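Local structure of RagA protein (Porphyromonas gingivalis, 6SLN) at residues T192-A197 / F573-Y578; A605-V610 / L675-Q680. The protein is a TonB-dependent outer-membrane receptor that probably imports substrates into the periplasm through a plugged beta barrel. All blocks are in the same frame, centred on the assembly; numbering follows the deposited sequence.

In the fold
Contact 1 precedes contact 2 along the chain, their centres lie 13 Å apart, and both reach the strands of the receptor's large transmembrane barrel. In contact 1 the plug loop 192-197, between strands 180-186 and 203-208, meets barrel strand 561-580. Contact 2 lies within the barrel region, joining strand 604-614 to the loop and first residues of strand 678-691, with strand 627-641 pairing between them. Strand 584-595 links the two barrel regions, pairing with both 561-580 and 604-614. The contacts also touch directly: W677 packs by CH2 against G196 O at 3.5 Å. The plug loop thus meets both strand 561-580 and the W677 indole of contact 2.

Contact 1 of 2, residues T192-A197 / F573-Y578; sequences TSIYGA and FSRFNY
I194 packs its CB against the rim of the F573 phenyl ring, 3.8 Å from F573 CE2, where the plug of this TonB-dependent receptor leans on its barrel wall. The 192-197 loop makes a type I beta turn from T192 to Y195, which carries S193 and I194 against strand 561-580. On that strand F573 and R575 point toward the plug, while S574 between them turns away and its OG bonds to V590 O.

The carbonyl of I194 also faces the phenyl ring, with I194 O 4.1 Å above the ring plane of F573 and over its centre. With CG1 between the backbone N and the carbonyl carbon (chi1 72°), I194 CG2 is left beside the backbone N and lies 3.7 Å from R575 NE, while CD1 also approaches the guanidinium, at R575 NH2. The R575 chain leaves with CG anti to the backbone N and then bends at chi2 and chi3; its side chain and that of I194 cross obliquely, meeting by packing and not by a hydrogen bond. Behind I194, its CG1 lies above one face of the Y195 ring, toward the rim, and that ring packs on L159, I161, V203 and F205 of the plug sheet.

S193 adds polar anchoring: its backbone O accepts a hydrogen bond from R591 NE on strand 584-595, next to 561-580. Its hydroxyl bonds back to S190 O within the plug and approaches the arginine chain loosely, with S193 OG 4.3 Å from R575 CG.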
loop_
_atom_site.group_PDB
_atom_site.type_symbol
_atom_site.label_atom_id
_atom_site.label_comp_id
_atom_site.label_asym_id
_atom_site.label_seq_id
_atom_site.Cartn_x
_atom_site.Cartn_y
_atom_site.Cartn_z
ATOM N N THR A 192 3.735 -2.851 -42.419
ATOM C CA THR A 192 3.894 -2.405 -41.041
ATOM C C THR A 192 4.728 -1.136 -40.946
ATOM O O THR A 192 5.440 -0.933 -39.963
ATOM C CB THR A 192 4.530 -3.500 -40.187
ATOM O OG1 THR A 192 5.920 -3.622 -40.512
ATOM C CG2 THR A 192 3.863 -4.816 -40.444
ATOM N N SER A 193 4.661 -0.278 -41.957
ATOM C CA SER A 193 5.579 0.852 -42.010
ATOM C C SER A 193 5.185 2.012 -41.092
ATOM O O SER A 193 6.064 2.790 -40.700
ATOM C CB SER A 193 5.708 1.335 -43.446
ATOM O OG SER A 193 4.445 1.376 -44.072
ATOM N N ILE A 194 3.914 2.137 -40.701
ATOM C CA ILE A 194 3.488 3.252 -39.858
ATOM C C ILE A 194 3.452 2.888 -38.367
ATOM O O ILE A 194 2.997 3.694 -37.552
ATOM C CB ILE A 194 2.134 3.806 -40.327
ATOM C CG1 ILE A 194 1.006 2.835 -39.985
ATOM C CG2 ILE A 194 2.169 4.074 -41.817
ATOM C CD1 ILE A 194 -0.335 3.182 -40.632
ATOM N N TYR A 195 3.960 1.718 -37.984
ATOM C CA TYR A 195 4.075 1.306 -36.587
ATOM C C TYR A 195 5.552 1.178 -36.217
ATOM O O TYR A 195 6.422 1.067 -37.090
ATOM C CB TYR A 195 3.306 -0.010 -36.349
ATOM C CG TYR A 195 1.954 0.046 -37.021
ATOM C CD1 TYR A 195 0.908 0.741 -36.445
ATOM C CD2 TYR A 195 1.748 -0.521 -38.269
ATOM C CE1 TYR A 195 -0.329 0.832 -37.064
ATOM C CE2 TYR A 195 0.521 -0.423 -38.907
ATOM C CZ TYR A 195 -0.517 0.256 -38.297
ATOM O OH TYR A 195 -1.746 0.358 -38.915
ATOM N N GLY A 196 5.855 1.225 -34.919
ATOM C CA GLY A 196 7.268 1.211 -34.598
ATOM C C GLY A 196 7.785 0.914 -33.204
ATOM O O GLY A 196 8.889 1.349 -32.865
ATOM N N ALA A 197 7.055 0.194 -32.370
ATOM C CA ALA A 197 7.789 -0.247 -31.190
ATOM C C ALA A 197 8.518 -1.539 -31.503
ATOM O O ALA A 197 9.655 -1.757 -31.052
ATOM C CB ALA A 197 6.853 -0.422 -29.986
ATOM N N PHE A 573 7.269 9.503 -38.988
ATOM C CA PHE A 573 7.174 8.505 -40.042
ATOM C C PHE A 573 6.506 9.078 -41.280
ATOM O O PHE A 573 5.825 10.105 -41.241
ATOM C CB PHE A 573 6.438 7.248 -39.576
ATOM C CG PHE A 573 5.027 7.480 -39.078
ATOM C CD1 PHE A 573 4.787 7.827 -37.753
ATOM C CD2 PHE A 573 3.927 7.270 -39.919
ATOM C CE1 PHE A 573 3.478 7.996 -37.284
ATOM C CE2 PHE A 573 2.604 7.439 -39.454
ATOM C CZ PHE A 573 2.383 7.798 -38.144
ATOM N N SER A 574 6.718 8.383 -42.388
ATOM C CA SER A 574 6.175 8.779 -43.670
ATOM C C SER A 574 5.807 7.538 -44.470
ATOM O O SER A 574 6.405 6.464 -44.319
ATOM C CB SER A 574 7.185 9.609 -44.461
ATOM O OG SER A 574 8.322 8.812 -44.705
ATOM N N ARG A 575 4.838 7.718 -45.357
ATOM C CA ARG A 575 4.426 6.644 -46.241
ATOM C C ARG A 575 3.903 7.277 -47.520
ATOM O O ARG A 575 3.096 8.212 -47.466
ATOM C CB ARG A 575 3.352 5.777 -45.588
ATOM C CG ARG A 575 2.888 4.638 -46.467
ATOM C CD ARG A 575 1.379 4.550 -46.497
ATOM N NE ARG A 575 0.834 3.942 -45.285
ATOM C CZ ARG A 575 -0.441 4.036 -44.921
ATOM N NH1 ARG A 575 -1.296 4.716 -45.673
ATOM N NH2 ARG A 575 -0.865 3.452 -43.811
ATOM N N PHE A 576 4.373 6.771 -48.664
ATOM C CA PHE A 576 4.047 7.313 -49.975
ATOM C C PHE A 576 3.505 6.204 -50.859
ATOM O O PHE A 576 4.006 5.076 -50.825
ATOM C CB PHE A 576 5.270 7.945 -50.614
ATOM C CG PHE A 576 5.816 9.083 -49.835
ATOM C CD1 PHE A 576 5.359 10.369 -50.058
ATOM C CD2 PHE A 576 6.769 8.871 -48.856
ATOM C CE1 PHE A 576 5.857 11.432 -49.334
ATOM C CE2 PHE A 576 7.269 9.931 -48.115
ATOM C CZ PHE A 576 6.813 11.214 -48.361
ATOM N N ASN A 577 2.486 6.537 -51.656
ATOM C CA ASN A 577 1.768 5.569 -52.482
ATOM C C ASN A 577 1.586 6.144 -53.878
ATOM O O ASN A 577 0.871 7.134 -54.061
ATOM C CB ASN A 577 0.417 5.216 -51.867
ATOM C CG ASN A 577 0.501 5.012 -50.377
ATOM O OD1 ASN A 577 1.171 4.093 -49.911
ATOM N ND2 ASN A 577 -0.175 5.871 -49.615
ATOM N N TYR A 578 2.211 5.505 -54.860
ATOM C CA TYR A 578 2.142 5.908 -56.253
ATOM C C TYR A 578 1.345 4.879 -57.052
ATOM O O TYR A 578 1.367 3.682 -56.752
ATOM C CB TYR A 578 3.552 6.052 -56.810
ATOM C CG TYR A 578 3.629 6.395 -58.265
ATOM C CD1 TYR A 578 3.524 5.411 -59.236
ATOM C CD2 TYR A 578 3.848 7.703 -58.672
ATOM C CE1 TYR A 578 3.604 5.719 -60.572
ATOM C CE2 TYR A 578 3.938 8.022 -60.012
ATOM C CZ TYR A 578 3.810 7.025 -60.955
ATOM O OH TYR A 578 3.888 7.327 -62.286
#

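Contact 2 of 2, residues A605-V610 / L675-Q680; sequences AWFYSV and LSWEKQ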
loop_
_atom_site.group_PDB
_atom_site.type_symbol
_atom_site.label_atom_id
_atom_site.label_comp_id
_atom_site.label_asym_id
_atom_site.label_seq_id
_atom_site.Cartn_x
_atom_site.Cartn_y
_atom_site.Cartn_z
ATOM N N ALA A 605 17.029 5.560 -34.532
ATOM C CA ALA A 605 17.102 4.512 -35.536
ATOM C C ALA A 605 16.175 4.869 -36.693
ATOM O O ALA A 605 15.002 5.182 -36.481
ATOM C CB ALA A 605 16.726 3.152 -34.922
ATOM N N TRP A 606 16.704 4.831 -37.903
ATOM C CA TRP A 606 15.931 5.119 -39.094
ATOM C C TRP A 606 15.568 3.816 -39.781
ATOM O O TRP A 606 16.377 2.879 -39.836
ATOM C CB TRP A 606 16.720 6.014 -40.052
ATOM C CG TRP A 606 16.824 7.428 -39.585
ATOM C CD1 TRP A 606 17.827 7.974 -38.838
ATOM C CD2 TRP A 606 15.883 8.475 -39.830
ATOM N NE1 TRP A 606 17.564 9.300 -38.598
ATOM C CE2 TRP A 606 16.376 9.633 -39.197
ATOM C CE3 TRP A 606 14.665 8.545 -40.517
ATOM C CZ2 TRP A 606 15.693 10.847 -39.228
ATOM C CZ3 TRP A 606 13.989 9.752 -40.548
ATOM C CH2 TRP A 606 14.507 10.888 -39.910
ATOM N N PHE A 607 14.345 3.755 -40.297
ATOM C CA PHE A 607 13.869 2.560 -40.975
ATOM C C PHE A 607 13.132 2.968 -42.236
ATOM O O PHE A 607 12.618 4.083 -42.357
ATOM C CB PHE A 607 12.963 1.708 -40.084
ATOM C CG PHE A 607 13.601 1.294 -38.799
ATOM C CD1 PHE A 607 14.498 0.237 -38.763
ATOM C CD2 PHE A 607 13.312 1.968 -37.621
ATOM C CE1 PHE A 607 15.092 -0.145 -37.563
ATOM C CE2 PHE A 607 13.900 1.588 -36.420
ATOM C CZ PHE A 607 14.792 0.537 -36.388
ATOM N N TYR A 608 13.092 2.042 -43.180
ATOM C CA TYR A 608 12.485 2.325 -44.461
ATOM C C TYR A 608 11.902 1.044 -45.011
ATOM O O TYR A 608 12.261 -0.056 -44.583
ATOM C CB TYR A 608 13.490 2.877 -45.464
ATOM C CG TYR A 608 14.612 1.903 -45.733
ATOM C CD1 TYR A 608 14.527 0.967 -46.763
ATOM C CD2 TYR A 608 15.753 1.911 -44.943
ATOM C CE1 TYR A 608 15.551 0.074 -47.002
ATOM C CE2 TYR A 608 16.790 1.029 -45.177
ATOM C CZ TYR A 608 16.685 0.110 -46.201
ATOM O OH TYR A 608 17.729 -0.766 -46.415
ATOM N N SER A 609 11.030 1.211 -45.999
ATOM C CA SER A 609 10.467 0.101 -46.738
ATOM C C SER A 609 10.222 0.562 -48.159
ATOM O O SER A 609 9.957 1.738 -48.414
ATOM C CB SER A 609 9.153 -0.386 -46.126
ATOM O OG SER A 609 8.057 0.135 -46.859
ATOM N N VAL A 610 10.297 -0.371 -49.082
ATOM C CA VAL A 610 9.948 -0.109 -50.463
ATOM C C VAL A 610 9.113 -1.281 -50.930
ATOM O O VAL A 610 9.505 -2.437 -50.738
ATOM C CB VAL A 610 11.204 0.071 -51.330
ATOM C CG1 VAL A 610 12.186 -1.031 -51.011
ATOM C CG2 VAL A 610 10.846 0.072 -52.804
ATOM N N LEU A 675 23.926 -0.129 -25.911
ATOM C CA LEU A 675 22.635 -0.739 -26.193
ATOM C C LEU A 675 21.834 0.119 -27.160
ATOM O O LEU A 675 21.651 1.312 -26.931
ATOM C CB LEU A 675 21.847 -0.918 -24.901
ATOM C CG LEU A 675 20.781 -2.019 -24.958
ATOM C CD1 LEU A 675 21.389 -3.362 -25.392
ATOM C CD2 LEU A 675 20.124 -2.159 -23.619
ATOM N N SER A 676 21.345 -0.495 -28.235
ATOM C CA SER A 676 20.509 0.211 -29.197
ATOM C C SER A 676 19.478 -0.761 -29.768
ATOM O O SER A 676 19.362 -1.916 -29.336
ATOM C CB SER A 676 21.377 0.861 -30.281
ATOM O OG SER A 676 20.650 1.797 -31.073
ATOM N N TRP A 677 18.700 -0.266 -30.727
ATOM C CA TRP A 677 17.700 -1.080 -31.403
ATOM C C TRP A 677 18.302 -2.355 -31.968
ATOM O O TRP A 677 19.437 -2.365 -32.460
ATOM C CB TRP A 677 17.084 -0.303 -32.553
ATOM C CG TRP A 677 16.261 0.801 -32.115
ATOM C CD1 TRP A 677 16.691 2.015 -31.680
ATOM C CD2 TRP A 677 14.835 0.829 -32.066
ATOM N NE1 TRP A 677 15.619 2.805 -31.365
ATOM C CE2 TRP A 677 14.463 2.101 -31.588
ATOM C CE3 TRP A 677 13.836 -0.089 -32.392
ATOM C CZ2 TRP A 677 13.131 2.474 -31.410
ATOM C CZ3 TRP A 677 12.518 0.283 -32.227
ATOM C CH2 TRP A 677 12.175 1.551 -31.738
ATOM N N GLU A 678 17.520 -3.435 -31.905
ATOM C CA GLU A 678 17.728 -4.587 -32.773
ATOM C C GLU A 678 17.101 -4.272 -34.126
ATOM O O GLU A 678 15.969 -3.786 -34.197
ATOM C CB GLU A 678 17.117 -5.837 -32.141
ATOM C CG GLU A 678 16.897 -7.025 -33.060
ATOM C CD GLU A 678 16.249 -8.213 -32.322
ATOM O OE1 GLU A 678 16.943 -8.774 -31.432
ATOM O OE2 GLU A 678 15.064 -8.574 -32.622
ATOM N N LYS A 679 17.850 -4.468 -35.199
ATOM C CA LYS A 679 17.408 -4.018 -36.510
ATOM C C LYS A 679 17.129 -5.217 -37.401
ATOM O O LYS A 679 17.961 -6.123 -37.532
ATOM C CB LYS A 679 18.424 -3.058 -37.133
ATOM C CG LYS A 679 18.367 -1.676 -36.457
ATOM C CD LYS A 679 19.202 -0.604 -37.142
ATOM C CE LYS A 679 20.591 -0.466 -36.507
ATOM N NZ LYS A 679 20.598 -0.286 -35.026
ATOM N N GLN A 680 15.935 -5.231 -37.967
ATOM C CA GLN A 680 15.458 -6.315 -38.791
ATOM C C GLN A 680 15.196 -5.795 -40.191
ATOM O O GLN A 680 14.826 -4.633 -40.380
ATOM C CB GLN A 680 14.181 -6.924 -38.218
ATOM C CG GLN A 680 14.453 -7.946 -37.138
ATOM C CD GLN A 680 13.213 -8.664 -36.643
ATOM O OE1 GLN A 680 12.256 -8.894 -37.394
ATOM N NE2 GLN A 680 13.217 -9.006 -35.360
#
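A605 rests its methyl group on the indole of W677: the CB sits 3.7 Å from the centroid of the five-membered ring, 20° off the ring normal, a CH-pi contact over the face. F607, two residues on along the same strand and pointing the same way, comes to that same face of the indole. Here it is the phenyl edge that meets the six-membered ring in a T-shaped (edge-to-face) stack, with the F607 and W677 ring centroids 5.7 Å apart and the planes at 68°. The other partner of F607 is K679, whose aliphatic chain crosses it at about a right angle and puts CG near the plane of the phenyl ring, 3.8 Å from F607 CE1.

The W677 indole stands with CG anti to the carbonyl carbon (chi1 -69°), and bonds beyond the two segments hold it: NE1 donates to R603 O, just before 605-610, tying the indole to the residue that leads into strand 604-614. F598 adds a second ring, its plane inclined to that of W677. Next door, S676 OG bonds to N602 O. The K679 chain bends at chi3 and chi4, and its ammonium group forms a salt bridge with D709 on strand 696-715.

E678 points away from strand 604-614. Its OE1 pairs with L711 N and with S151 OG, its OE2 with N641 ND2, and Q680 NE2 adds a weak bond to E678 OE2, so both carboxylate oxygens are engaged. Strand 627-641 pairs with both 604-614 and 678-691, so the aromatic pair joins strand 604-614 to the loop entering the next-but-one strand, 678-691, on the plug-facing side of an antiparallel transmembrane barrel, the architecture of TonB-dependent receptors.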